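Local coordinates for citryl-spermidine/3,4-dihydroxybenzoyl-citryl-spermidine:spermidine ligase (Bacillus anthracis, PDB 3TO3), which catalyses the ATP-dependent condensation of spermidine with citryl-spermidine intermediates, a step in making the siderophore petrobactin, at residues 21-26 with 130-135; 17-22 with 393-398; 28-33 with 165-170. One frame throughout, in Å; residues are numbered along the deposited sequence.

Contact 1: 21-26 with 130-135; sequences ISVRRR and FKDTIA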
ATOM      1  N   ILE B  21       4.946  25.793   0.227  1.00 44.79           N
ATOM      2  CA  ILE B  21       3.822  26.701   0.033  1.00 39.67           C
ATOM      3  C   ILE B  21       3.477  26.860  -1.449  1.00 37.52           C
ATOM      4  O   ILE B  21       2.297  26.783  -1.818  1.00 39.13           O
ATOM      5  CB  ILE B  21       4.090  28.073   0.648  1.00 43.75           C
ATOM      6  CG1 ILE B  21       4.350  27.924   2.143  1.00 48.13           C
ATOM      7  CG2 ILE B  21       2.938  29.051   0.377  1.00 39.48           C
ATOM      8  CD1 ILE B  21       3.114  27.867   2.995  1.00 50.82           C
ATOM      9  N   SER B  22       4.485  27.058  -2.296  1.00 31.41           N
ATOM     10  CA  SER B  22       4.232  27.142  -3.750  1.00 36.83           C
ATOM     11  C   SER B  22       3.618  25.876  -4.309  1.00 37.74           C
ATOM     12  O   SER B  22       2.737  25.955  -5.149  1.00 42.74           O
ATOM     13  CB  SER B  22       5.490  27.428  -4.566  1.00 40.81           C
ATOM     14  OG  SER B  22       6.530  27.804  -3.711  1.00 67.77           O
ATOM     15  N   VAL B  23       4.090  24.713  -3.873  1.00 36.36           N
ATOM     16  CA  VAL B  23       3.573  23.462  -4.442  1.00 36.01           C
ATOM     17  C   VAL B  23       2.160  23.253  -3.990  1.00 32.69           C
ATOM     18  O   VAL B  23       1.300  22.876  -4.771  1.00 35.98           O
ATOM     19  CB  VAL B  23       4.474  22.248  -4.146  1.00 38.12           C
ATOM     20  CG1 VAL B  23       3.763  20.893  -4.455  1.00 25.33           C
ATOM     21  CG2 VAL B  23       5.744  22.367  -4.978  1.00 31.23           C
ATOM     22  N   ARG B  24       1.911  23.540  -2.725  1.00 36.11           N
ATOM     23  CA  ARG B  24       0.557  23.405  -2.196  1.00 34.03           C
ATOM     24  C   ARG B  24      -0.383  24.300  -3.001  1.00 42.33           C
ATOM     25  O   ARG B  24      -1.475  23.888  -3.415  1.00 36.05           O
ATOM     26  CB  ARG B  24       0.502  23.804  -0.725  1.00 35.99           C
ATOM     27  CG  ARG B  24      -0.821  23.508  -0.063  1.00 39.62           C
ATOM     28  CD  ARG B  24      -0.885  24.221   1.252  1.00 39.19           C
ATOM     29  NE  ARG B  24      -0.911  25.669   1.064  1.00 43.96           N
ATOM     30  CZ  ARG B  24      -0.573  26.532   2.013  1.00 50.12           C
ATOM     31  NH1 ARG B  24      -0.169  26.092   3.208  1.00 46.65           N
ATOM     32  NH2 ARG B  24      -0.624  27.827   1.766  1.00 52.40           N
ATOM     33  N   ARG B  25       0.063  25.527  -3.230  1.00 40.12           N
ATOM     34  CA  ARG B  25      -0.751  26.481  -3.934  1.00 42.42           C
ATOM     35  C   ARG B  25      -1.009  25.999  -5.361  1.00 43.94           C
ATOM     36  O   ARG B  25      -2.131  26.097  -5.857  1.00 39.77           O
ATOM     37  CB  ARG B  25      -0.086  27.865  -3.927  1.00 37.72           C
ATOM     38  CG  ARG B  25      -0.343  28.594  -2.634  1.00 32.71           C
ATOM     39  CD  ARG B  25       0.614  29.724  -2.469  1.00 28.23           C
ATOM     40  NE  ARG B  25       0.295  30.516  -1.290  1.00 32.80           N
ATOM     41  CZ  ARG B  25       0.942  31.622  -0.952  1.00 36.90           C
ATOM     42  NH1 ARG B  25       1.909  32.069  -1.743  1.00 35.82           N
ATOM     43  NH2 ARG B  25       0.613  32.291   0.158  1.00 36.16           N
ATOM     44  N   ARG B  26       0.031  25.483  -6.010  1.00 43.69           N
ATOM     45  CA  ARG B  26      -0.102  25.006  -7.373  1.00 38.64           C
ATOM     46  C   ARG B  26      -1.096  23.832  -7.446  1.00 40.87           C
ATOM     47  O   ARG B  26      -1.970  23.795  -8.324  1.00 36.69           O
ATOM     48  CB  ARG B  26       1.248  24.604  -7.952  1.00 40.17           C
ATOM     49  CG  ARG B  26       1.139  23.930  -9.317  1.00 44.02           C
ATOM     50  CD  ARG B  26       2.433  23.270  -9.772  1.00 41.26           C
ATOM     51  NE  ARG B  26       2.129  22.406 -10.903  1.00 41.75           N
ATOM     52  CZ  ARG B  26       2.990  21.606 -11.526  1.00 49.46           C
ATOM     53  NH1 ARG B  26       4.277  21.556 -11.153  1.00 44.30           N
ATOM     54  NH2 ARG B  26       2.562  20.861 -12.551  1.00 54.24           N
ATOM     55  N   PHE B 130       3.763  16.389  -1.463  1.00 39.82           N
ATOM     56  CA  PHE B 130       4.955  15.947  -0.756  1.00 41.26           C
ATOM     57  C   PHE B 130       6.141  15.684  -1.692  1.00 45.43           C
ATOM     58  O   PHE B 130       7.229  16.206  -1.480  1.00 41.64           O
ATOM     59  CB  PHE B 130       4.633  14.704   0.069  1.00 37.22           C
ATOM     60  CG  PHE B 130       5.834  14.069   0.730  1.00 39.72           C
ATOM     61  CD1 PHE B 130       6.451  14.664   1.830  1.00 35.38           C
ATOM     62  CD2 PHE B 130       6.302  12.855   0.289  1.00 40.62           C
ATOM     63  CE1 PHE B 130       7.540  14.065   2.466  1.00 40.06           C
ATOM     64  CE2 PHE B 130       7.396  12.226   0.925  1.00 49.40           C
ATOM     65  CZ  PHE B 130       8.022  12.844   2.009  1.00 48.94           C
ATOM     66  N   LYS B 131       5.934  14.865  -2.720  1.00 42.70           N
ATOM     67  CA  LYS B 131       7.005  14.595  -3.651  1.00 39.38           C
ATOM     68  C   LYS B 131       7.450  15.819  -4.460  1.00 46.39           C
ATOM     69  O   LYS B 131       8.639  15.929  -4.771  1.00 38.73           O
ATOM     70  CB  LYS B 131       6.675  13.436  -4.584  1.00 36.80           C
ATOM     71  CG  LYS B 131       7.026  12.087  -3.960  1.00 41.10           C
ATOM     72  CD  LYS B 131       5.810  11.431  -3.304  1.00 39.96           C
ATOM     73  CE  LYS B 131       6.125   9.989  -2.884  1.00 45.91           C
ATOM     74  NZ  LYS B 131       4.933   9.211  -2.456  1.00 45.92           N
ATOM     75  N   ASP B 132       6.535  16.733  -4.810  1.00 38.15           N
ATOM     76  CA  ASP B 132       6.971  17.823  -5.643  1.00 33.78           C
ATOM     77  C   ASP B 132       7.712  18.895  -4.838  1.00 40.14           C
ATOM     78  O   ASP B 132       8.643  19.526  -5.349  1.00 36.38           O
ATOM     79  CB  ASP B 132       5.883  18.426  -6.512  1.00 42.62           C
ATOM     80  CG  ASP B 132       6.468  19.376  -7.579  1.00 49.38           C
ATOM     81  OD1 ASP B 132       7.503  19.034  -8.216  1.00 52.66           O
ATOM     82  OD2 ASP B 132       5.910  20.471  -7.778  1.00 47.83           O
ATOM     83  N   THR B 133       7.314  19.074  -3.582  1.00 41.32           N
ATOM     84  CA  THR B 133       8.022  19.969  -2.670  1.00 39.81           C
ATOM     85  C   THR B 133       9.514  19.631  -2.590  1.00 40.06           C
ATOM     86  O   THR B 133      10.348  20.512  -2.656  1.00 41.99           O
ATOM     87  CB  THR B 133       7.441  19.916  -1.243  1.00 38.01           C
ATOM     88  OG1 THR B 133       6.123  20.473  -1.241  1.00 40.41           O
ATOM     89  CG2 THR B 133       8.337  20.691  -0.274  1.00 34.72           C
ATOM     90  N   ILE B 134       9.853  18.357  -2.459  1.00 37.57           N
ATOM     91  CA  ILE B 134      11.266  17.965  -2.405  1.00 42.01           C
ATOM     92  C   ILE B 134      11.964  18.283  -3.739  1.00 45.06           C
ATOM     93  O   ILE B 134      13.101  18.794  -3.779  1.00 35.82           O
ATOM     94  CB  ILE B 134      11.419  16.462  -2.092  1.00 52.34           C
ATOM     95  CG1 ILE B 134      10.721  16.147  -0.776  1.00 62.39           C
ATOM     96  CG2 ILE B 134      12.907  16.072  -1.987  1.00 55.13           C
ATOM     97  CD1 ILE B 134      10.219  14.736  -0.669  1.00 68.42           C
ATOM     98  N   ALA B 135      11.287  17.995  -4.843  1.00 39.28           N
ATOM     99  CA  ALA B 135      11.903  18.316  -6.135  1.00 40.08           C
ATOM    100  C   ALA B 135      12.112  19.847  -6.345  1.00 33.20           C
ATOM    101  O   ALA B 135      13.197  20.273  -6.748  1.00 39.18           O
ATOM    102  CB  ALA B 135      11.138  17.693  -7.281  1.00 31.82           C
TER
HETATM  103  O   HOH W   1       5.758  23.031  -8.746  1.00 55.11           O
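V23 and T133 mark the closest backbone approach of two helical segments, their CA atoms 5.9 Å apart. The axes come within 9.0 Å and their N-to-C directions differ by 137°, an inclined antiparallel crossing close enough for V23 to reach the backbone of the partner helix. V23 supplies most of the cover on its side. With CG1 anti to the backbone N (chi1 167°), both methyls face D132: CG2 lies 3.4 Å from D132 OD2, and CG1 is 3.8 Å from D132 CB. V23 CB also rests on T133 OG1, whose polar need is met by the I129 carbonyl in its own helix.

One turn on, the extended R26 chain crosses D132 at about a right angle. Its NH1 stands 3.9 Å from D132 OD2, a long salt bridge with the guanidinium and carboxylate planes perpendicular. A water in the guanidinium plane accepts from R26 NH1 and donates to D132 OD2 (2.7 Å), closing the gap. Q30 also holds R26 through NE, while K168 pairs with D132 OD1. The arrangement is a buried helix-helix packing joined by a long, water-bridged ion pair, and the R26 side chain lies about 7 Å from bound ATP.

Contact 2: 17-22 with 393-398; sequences SEDYIS and KEKDGT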
ATOM      1  N   SER B  17      10.015  24.562   4.102  1.00 49.58           N
ATOM      2  CA  SER B  17      10.446  25.715   3.320  1.00 45.18           C
ATOM      3  C   SER B  17       9.295  26.390   2.593  1.00 52.59           C
ATOM      4  O   SER B  17       8.135  25.993   2.733  1.00 53.34           O
ATOM      5  CB  SER B  17      11.448  25.277   2.271  1.00 47.82           C
ATOM      6  OG  SER B  17      10.760  24.740   1.152  1.00 49.11           O
ATOM      7  N   GLU B  18       9.647  27.404   1.804  1.00 54.91           N
ATOM      8  CA  GLU B  18       8.707  28.140   0.984  1.00 58.92           C
ATOM      9  C   GLU B  18       8.270  27.346  -0.244  1.00 57.86           C
ATOM     10  O   GLU B  18       7.215  27.631  -0.817  1.00 51.53           O
ATOM     11  CB  GLU B  18       9.331  29.454   0.510  1.00 69.06           C
ATOM     12  CG  GLU B  18       9.618  30.457   1.633  1.00 95.05           C
ATOM     13  CD  GLU B  18       8.549  31.550   1.765  1.00108.81           C
ATOM     14  OE1 GLU B  18       8.861  32.605   2.357  1.00106.37           O
ATOM     15  OE2 GLU B  18       7.404  31.357   1.279  1.00116.29           O
ATOM     16  N   ASP B  19       9.092  26.397  -0.689  1.00 53.87           N
ATOM     17  CA  ASP B  19       8.726  25.605  -1.864  1.00 49.27           C
ATOM     18  C   ASP B  19       7.515  24.724  -1.552  1.00 46.76           C
ATOM     19  O   ASP B  19       6.715  24.396  -2.427  1.00 46.59           O
ATOM     20  CB  ASP B  19       9.896  24.757  -2.328  1.00 54.11           C
ATOM     21  CG  ASP B  19      11.013  25.594  -2.932  1.00 59.02           C
ATOM     22  OD1 ASP B  19      10.809  26.112  -4.043  1.00 65.65           O
ATOM     23  OD2 ASP B  19      12.089  25.731  -2.304  1.00 67.11           O
ATOM     24  N   TYR B  20       7.371  24.370  -0.286  1.00 42.94           N
ATOM     25  CA  TYR B  20       6.184  23.664   0.122  1.00 45.35           C
ATOM     26  C   TYR B  20       4.908  24.511  -0.138  1.00 44.90           C
ATOM     27  O   TYR B  20       3.920  23.997  -0.656  1.00 39.47           O
ATOM     28  CB  TYR B  20       6.297  23.218   1.579  1.00 35.76           C
ATOM     29  CG  TYR B  20       5.016  22.613   2.067  1.00 41.31           C
ATOM     30  CD1 TYR B  20       4.716  21.287   1.804  1.00 36.96           C
ATOM     31  CD2 TYR B  20       4.074  23.388   2.749  1.00 44.04           C
ATOM     32  CE1 TYR B  20       3.518  20.727   2.234  1.00 38.83           C
ATOM     33  CE2 TYR B  20       2.863  22.855   3.154  1.00 39.45           C
ATOM     34  CZ  TYR B  20       2.592  21.515   2.907  1.00 44.77           C
ATOM     35  OH  TYR B  20       1.395  20.967   3.333  1.00 48.56           O
ATOM     36  N   ILE B  21       4.946  25.793   0.227  1.00 44.79           N
ATOM     37  CA  ILE B  21       3.822  26.701   0.033  1.00 39.67           C
ATOM     38  C   ILE B  21       3.477  26.860  -1.449  1.00 37.52           C
ATOM     39  O   ILE B  21       2.297  26.783  -1.818  1.00 39.13           O
ATOM     40  CB  ILE B  21       4.090  28.073   0.648  1.00 43.75           C
ATOM     41  CG1 ILE B  21       4.350  27.924   2.143  1.00 48.13           C
ATOM     42  CG2 ILE B  21       2.938  29.051   0.377  1.00 39.48           C
ATOM     43  CD1 ILE B  21       3.114  27.867   2.995  1.00 50.82           C
ATOM     44  N   SER B  22       4.485  27.058  -2.296  1.00 31.41           N
ATOM     45  CA  SER B  22       4.232  27.142  -3.750  1.00 36.83           C
ATOM     46  C   SER B  22       3.618  25.876  -4.309  1.00 37.74           C
ATOM     47  O   SER B  22       2.737  25.955  -5.149  1.00 42.74           O
ATOM     48  CB  SER B  22       5.490  27.428  -4.566  1.00 40.81           C
ATOM     49  OG  SER B  22       6.530  27.804  -3.711  1.00 67.77           O
ATOM     50  N   LYS B 393       8.436  26.224 -17.622  1.00 43.52           N
ATOM     51  CA  LYS B 393       9.056  27.470 -17.171  1.00 49.66           C
ATOM     52  C   LYS B 393      10.180  27.193 -16.181  1.00 52.68           C
ATOM     53  O   LYS B 393      10.231  26.121 -15.573  1.00 55.79           O
ATOM     54  CB  LYS B 393       8.022  28.367 -16.500  1.00 49.94           C
ATOM     55  CG  LYS B 393       6.921  28.829 -17.402  1.00 52.49           C
ATOM     56  CD  LYS B 393       5.776  29.317 -16.560  1.00 61.14           C
ATOM     57  CE  LYS B 393       4.449  29.088 -17.251  1.00 68.96           C
ATOM     58  NZ  LYS B 393       3.415  30.051 -16.744  1.00 75.11           N
ATOM     59  N   GLU B 394      11.083  28.163 -16.041  1.00 48.45           N
ATOM     60  CA  GLU B 394      12.173  28.118 -15.069  1.00 55.17           C
ATOM     61  C   GLU B 394      11.607  28.387 -13.681  1.00 58.57           C
ATOM     62  O   GLU B 394      10.510  28.946 -13.554  1.00 53.00           O
ATOM     63  CB  GLU B 394      13.246  29.171 -15.392  1.00 61.06           C
ATOM     64  CG  GLU B 394      13.908  29.048 -16.744  1.00 71.22           C
ATOM     65  CD  GLU B 394      14.928  27.905 -16.824  1.00 85.49           C
ATOM     66  OE1 GLU B 394      14.878  26.964 -15.997  1.00 87.01           O
ATOM     67  OE2 GLU B 394      15.786  27.956 -17.733  1.00 93.87           O
ATOM     68  N   LYS B 395      12.357  28.033 -12.640  1.00 56.39           N
ATOM     69  CA  LYS B 395      11.854  28.257 -11.294  1.00 61.61           C
ATOM     70  C   LYS B 395      11.265  29.661 -11.134  1.00 64.60           C
ATOM     71  O   LYS B 395      10.227  29.824 -10.471  1.00 66.19           O
ATOM     72  CB  LYS B 395      12.932  28.007 -10.243  1.00 67.37           C
ATOM     73  CG  LYS B 395      12.372  27.910  -8.808  1.00 74.46           C
ATOM     74  CD  LYS B 395      13.463  27.549  -7.790  1.00 80.59           C
ATOM     75  CE  LYS B 395      12.913  26.772  -6.595  1.00 80.81           C
ATOM     76  NZ  LYS B 395      14.010  26.378  -5.654  1.00 83.22           N
ATOM     77  N   ASP B 396      11.904  30.661 -11.754  1.00 57.75           N
ATOM     78  CA  ASP B 396      11.496  32.077 -11.604  1.00 58.53           C
ATOM     79  C   ASP B 396      10.362  32.503 -12.555  1.00 63.53           C
ATOM     80  O   ASP B 396       9.962  33.686 -12.570  1.00 62.85           O
ATOM     81  CB  ASP B 396      12.691  33.039 -11.763  1.00 71.18           C
ATOM     82  CG  ASP B 396      13.215  33.122 -13.212  1.00 87.75           C
ATOM     83  OD1 ASP B 396      12.572  32.569 -14.143  1.00 89.15           O
ATOM     84  OD2 ASP B 396      14.280  33.748 -13.426  1.00 89.54           O
ATOM     85  N   GLY B 397       9.880  31.552 -13.365  1.00 48.07           N
ATOM     86  CA  GLY B 397       8.737  31.789 -14.241  1.00 43.73           C
ATOM     87  C   GLY B 397       9.013  32.102 -15.702  1.00 49.49           C
ATOM     88  O   GLY B 397       8.096  32.189 -16.500  1.00 54.90           O
ATOM     89  N   THR B 398      10.269  32.306 -16.062  1.00 54.47           N
ATOM     90  CA  THR B 398      10.622  32.566 -17.452  1.00 54.67           C
ATOM     91  C   THR B 398      10.407  31.304 -18.278  1.00 47.90           C
ATOM     92  O   THR B 398      10.996  30.287 -17.978  1.00 48.77           O
ATOM     93  CB  THR B 398      12.116  32.922 -17.555  1.00 52.88           C
ATOM     94  OG1 THR B 398      12.393  33.979 -16.653  1.00 55.40           O
ATOM     95  CG2 THR B 398      12.486  33.345 -18.959  1.00 53.77           C
TER
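D19 and K395 carry this contact through the ends of their side chains, since even the nearest CA atoms, those of these same two residues, are 10.3 Å apart. K395 spans the gap. Its CG is anti to the backbone N (chi1 -167°) and the chain beyond stays extended, which carries the ammonium group from the loop to the start of the helix. D19 has its CG beside the backbone N and anti to the carbonyl carbon (chi1 -70°), and the two side chains meet at about a right angle. D19 OD1 lies 3.6 Å from K395 NZ, a salt bridge, and the same oxygen is 3.4 Å from K395 CE, so the last methylene comes slightly nearer than the charged nitrogen. D19 OD2 is 3.9 Å from K395 NZ, so the ammonium group favours one carboxylate oxygen only slightly. K395 NZ also donates a hydrogen bond to the Q136 carbonyl.

Both ends are locally braced. S17 occupies the N-cap, where its OG accepts from D19 N at 3.0 Å and helps fix the backbone that bears the carboxylate. K395 sits in a type I turn from E394 to G397, closed by G397 N to E394 O. From within the same turn, D396 OD1 accepts from both T398 N and T398 OG1 on one face of its plane, the former bond forming an Asx turn.

At the surface, the salt bridge links the first turn of helix 18-37 to the loop between strand 383-386 and helix 402-408. The C-terminal end of helix 115-138 lies alongside, with Y137 against D19, and S17 O accepts a hydrogen bond from NE2 of Q264 of the second subunit.

Contact 3: 28-33 with 165-170; sequences LRQLVE and PSYKAR
Q30 is the first residue of 28-33 to meet 165-170, where the helix passes an irregular segment. Its CB lies 4.0 Å from P165 CA. From there CG runs beside the backbone N (chi1 -63°) and the extended chain delivers the amide to Y167, crossing that side chain at about a right angle. Q30 NE2 is 3.7 Å from Y167 CD2, with the amide and ring planes turned 44° from each other; this oblique approach is a van der Waals contact. The polar atoms of the amide bond outside the two segments: NE2 donates to the H161 carbonyl and OE1 accepts from R26 NE.

L31 follows, and here the backbones come nearest, its CA 4.8 Å from that of P165. The proline ring lies against the helix backbone, with P165 CB 3.5 Å from L31 N. L31 CB meets P165 CB at 3.8 Å, and the two side chains cross at about a right angle. The L31 side chain also touches F121 and L125 of helix 115-138 and V100 and L104 of helix 100-110.

Y167 has its CG between the backbone N and the carbonyl carbon (chi1 47°), which turns the ring toward helix 18-37, where it also covers V23 and V27; its OH is hydrogen-bonded to D132 OD2. The contact thus joins the helix to a loop of the IucA/IucC family region beside the nucleotide pocket, to which H161 belongs: the Y167 side chain lies about 5 Å from bound ATP.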
ATOM      1  N   LEU B  28      -3.499  22.999  -5.361  1.00 37.83           N
ATOM      2  CA  LEU B  28      -4.844  23.500  -5.172  1.00 37.08           C
ATOM      3  C   LEU B  28      -5.375  24.182  -6.441  1.00 37.82           C
ATOM      4  O   LEU B  28      -6.525  23.982  -6.826  1.00 41.70           O
ATOM      5  CB  LEU B  28      -4.901  24.473  -3.998  1.00 42.03           C
ATOM      6  CG  LEU B  28      -5.037  23.814  -2.640  1.00 44.49           C
ATOM      7  CD1 LEU B  28      -4.887  24.879  -1.563  1.00 43.86           C
ATOM      8  CD2 LEU B  28      -6.407  23.188  -2.585  1.00 45.68           C
ATOM      9  N   ARG B  29      -4.532  24.979  -7.086  1.00 32.96           N
ATOM     10  CA  ARG B  29      -4.951  25.694  -8.283  1.00 38.90           C
ATOM     11  C   ARG B  29      -5.403  24.714  -9.382  1.00 37.52           C
ATOM     12  O   ARG B  29      -6.489  24.873  -9.962  1.00 36.99           O
ATOM     13  CB  ARG B  29      -3.837  26.639  -8.767  1.00 32.11           C
ATOM     14  CG  ARG B  29      -4.128  27.310 -10.090  1.00 34.32           C
ATOM     15  CD  ARG B  29      -3.008  28.290 -10.500  1.00 39.97           C
ATOM     16  NE  ARG B  29      -1.735  27.604 -10.776  1.00 45.21           N
ATOM     17  CZ  ARG B  29      -1.540  26.725 -11.766  1.00 46.75           C
ATOM     18  NH1 ARG B  29      -2.530  26.403 -12.586  1.00 49.53           N
ATOM     19  NH2 ARG B  29      -0.355  26.147 -11.937  1.00 53.15           N
ATOM     20  N   GLN B  30      -4.587  23.692  -9.652  1.00 35.94           N
ATOM     21  CA  GLN B  30      -4.903  22.769 -10.735  1.00 38.58           C
ATOM     22  C   GLN B  30      -6.171  22.001 -10.314  1.00 40.54           C
ATOM     23  O   GLN B  30      -7.071  21.810 -11.129  1.00 35.30           O
ATOM     24  CB  GLN B  30      -3.717  21.845 -11.098  1.00 34.06           C
ATOM     25  CG  GLN B  30      -2.474  22.635 -11.629  1.00 43.74           C
ATOM     26  CD  GLN B  30      -1.322  21.761 -12.159  1.00 47.56           C
ATOM     27  OE1 GLN B  30      -0.230  22.271 -12.474  1.00 43.66           O
ATOM     28  NE2 GLN B  30      -1.570  20.453 -12.295  1.00 45.92           N
ATOM     29  N   LEU B  31      -6.274  21.649  -9.028  1.00 30.11           N
ATOM     30  CA  LEU B  31      -7.487  20.972  -8.524  1.00 33.88           C
ATOM     31  C   LEU B  31      -8.765  21.785  -8.789  1.00 36.82           C
ATOM     32  O   LEU B  31      -9.722  21.276  -9.354  1.00 43.81           O
ATOM     33  CB  LEU B  31      -7.379  20.632  -7.036  1.00 29.83           C
ATOM     34  CG  LEU B  31      -8.572  19.963  -6.325  1.00 37.48           C
ATOM     35  CD1 LEU B  31      -8.950  18.617  -6.942  1.00 30.77           C
ATOM     36  CD2 LEU B  31      -8.241  19.765  -4.856  1.00 38.66           C
ATOM     37  N   VAL B  32      -8.772  23.050  -8.384  1.00 32.88           N
ATOM     38  CA  VAL B  32      -9.971  23.830  -8.492  1.00 29.93           C
ATOM     39  C   VAL B  32     -10.299  24.044  -9.976  1.00 35.01           C
ATOM     40  O   VAL B  32     -11.440  23.880 -10.387  1.00 41.41           O
ATOM     41  CB  VAL B  32      -9.872  25.160  -7.666  1.00 42.02           C
ATOM     42  CG1 VAL B  32     -11.070  26.055  -7.929  1.00 35.56           C
ATOM     43  CG2 VAL B  32      -9.765  24.842  -6.150  1.00 30.12           C
ATOM     44  N   GLU B  33      -9.285  24.353 -10.779  1.00 30.38           N
ATOM     45  CA  GLU B  33      -9.452  24.488 -12.228  1.00 33.42           C
ATOM     46  C   GLU B  33     -10.154  23.306 -12.838  1.00 34.80           C
ATOM     47  O   GLU B  33     -11.096  23.472 -13.619  1.00 36.35           O
ATOM     48  CB  GLU B  33      -8.107  24.718 -12.943  1.00 30.36           C
ATOM     49  CG  GLU B  33      -7.529  26.086 -12.624  1.00 37.63           C
ATOM     50  CD  GLU B  33      -6.151  26.356 -13.246  1.00 49.53           C
ATOM     51  OE1 GLU B  33      -5.573  25.447 -13.904  1.00 51.18           O
ATOM     52  OE2 GLU B  33      -5.646  27.502 -13.069  1.00 45.07           O
ATOM     53  N   PRO B 165      -4.345  17.417 -11.199  1.00 49.96           N
ATOM     54  CA  PRO B 165      -3.953  17.989  -9.905  1.00 52.72           C
ATOM     55  C   PRO B 165      -3.004  17.094  -9.091  1.00 52.58           C
ATOM     56  O   PRO B 165      -2.143  17.644  -8.387  1.00 48.65           O
ATOM     57  CB  PRO B 165      -5.289  18.269  -9.209  1.00 48.86           C
ATOM     58  CG  PRO B 165      -6.327  17.526 -10.020  1.00 42.11           C
ATOM     59  CD  PRO B 165      -5.805  17.432 -11.398  1.00 42.67           C
ATOM     60  N   SER B 166      -3.085  15.770  -9.171  1.00 47.30           N
ATOM     61  CA  SER B 166      -1.935  15.085  -8.606  1.00 56.79           C
ATOM     62  C   SER B 166      -1.024  14.517  -9.720  1.00 55.91           C
ATOM     63  O   SER B 166      -1.215  13.386 -10.196  1.00 67.47           O
ATOM     64  CB  SER B 166      -2.434  13.956  -7.698  1.00 58.94           C
ATOM     65  OG  SER B 166      -3.257  13.080  -8.431  1.00 55.71           O
ATOM     66  N   TYR B 167       0.040  15.261 -10.011  1.00 50.81           N
ATOM     67  CA  TYR B 167       0.971  14.955 -11.091  1.00 49.10           C
ATOM     68  C   TYR B 167       2.237  14.224 -10.655  1.00 47.62           C
ATOM     69  O   TYR B 167       3.057  13.835 -11.482  1.00 59.93           O
ATOM     70  CB  TYR B 167       1.366  16.290 -11.767  1.00 56.25           C
ATOM     71  CG  TYR B 167       1.750  17.425 -10.798  1.00 46.42           C
ATOM     72  CD1 TYR B 167       3.039  17.518 -10.277  1.00 49.67           C
ATOM     73  CD2 TYR B 167       0.820  18.368 -10.379  1.00 51.85           C
ATOM     74  CE1 TYR B 167       3.402  18.533  -9.393  1.00 49.94           C
ATOM     75  CE2 TYR B 167       1.175  19.396  -9.491  1.00 46.58           C
ATOM     76  CZ  TYR B 167       2.475  19.468  -9.008  1.00 50.01           C
ATOM     77  OH  TYR B 167       2.854  20.453  -8.128  1.00 50.90           O
ATOM     78  N   LYS B 168       2.462  14.243  -9.352  1.00 48.55           N
ATOM     79  CA  LYS B 168       3.502  13.540  -8.585  1.00 53.69           C
ATOM     80  C   LYS B 168       3.244  12.363  -7.611  1.00 49.42           C
ATOM     81  O   LYS B 168       4.084  12.127  -6.740  1.00 54.06           O
ATOM     82  CB  LYS B 168       4.601  14.495  -8.108  1.00 54.91           C
ATOM     83  CG  LYS B 168       5.986  14.051  -8.575  1.00 53.64           C
ATOM     84  CD  LYS B 168       6.982  15.192  -8.429  1.00 47.33           C
ATOM     85  CE  LYS B 168       7.247  15.849  -9.772  1.00 49.47           C
ATOM     86  NZ  LYS B 168       8.221  16.943  -9.643  1.00 52.49           N
ATOM     87  N   ALA B 169       2.045  11.807  -7.564  1.00 44.79           N
ATOM     88  CA  ALA B 169       1.668  10.956  -6.424  1.00 40.53           C
ATOM     89  C   ALA B 169       2.708   9.914  -6.033  1.00 43.25           C
ATOM     90  O   ALA B 169       3.093   9.825  -4.848  1.00 42.77           O
ATOM     91  CB  ALA B 169       0.339  10.285  -6.676  1.00 34.44           C
ATOM     92  N   ARG B 170       3.156   9.148  -7.018  1.00 40.94           N
ATOM     93  CA  ARG B 170       4.107   8.058  -6.794  1.00 47.20           C
ATOM     94  C   ARG B 170       3.753   7.172  -5.600  1.00 49.49           C
ATOM     95  O   ARG B 170       4.605   6.947  -4.733  1.00 46.49           O
ATOM     96  CB  ARG B 170       5.525   8.600  -6.605  1.00 51.23           C
ATOM     97  CG  ARG B 170       6.218   8.990  -7.890  1.00 57.97           C
ATOM     98  CD  ARG B 170       7.436   9.875  -7.639  1.00 49.93           C
ATOM     99  NE  ARG B 170       7.751  10.643  -8.832  1.00 50.03           N
ATOM    100  CZ  ARG B 170       8.809  11.438  -8.976  1.00 46.92           C
ATOM    101  NH1 ARG B 170       9.677  11.596  -7.985  1.00 40.85           N
ATOM    102  NH2 ARG B 170       8.975  12.099 -10.116  1.00 49.24           N
TER

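How the contacts relate
Helix 18-37 contributes one side to all three contacts, which follow it from the surface inward: contact 2, contact 1 and contact 3 have centres about 23, 20 and 15 Å from the centre of the chain. D132 ties contact 1 to contact 3, its OD1 2.6 Å from K168 NZ in a salt bridge and its OD2 3.1 Å from Y167 OH in a probable hydrogen bond. Contacts 1 and 2 share I21 and S22 and touch where T133 OG1 packs 3.5 Å from Y20 CD1. Contacts 2 and 3 do not touch. The side chains of R26 and Y167 bring contacts 1 and 3 to about 7 and 5 Å from ATP, whereas contact 2 lies away from the annotated sites.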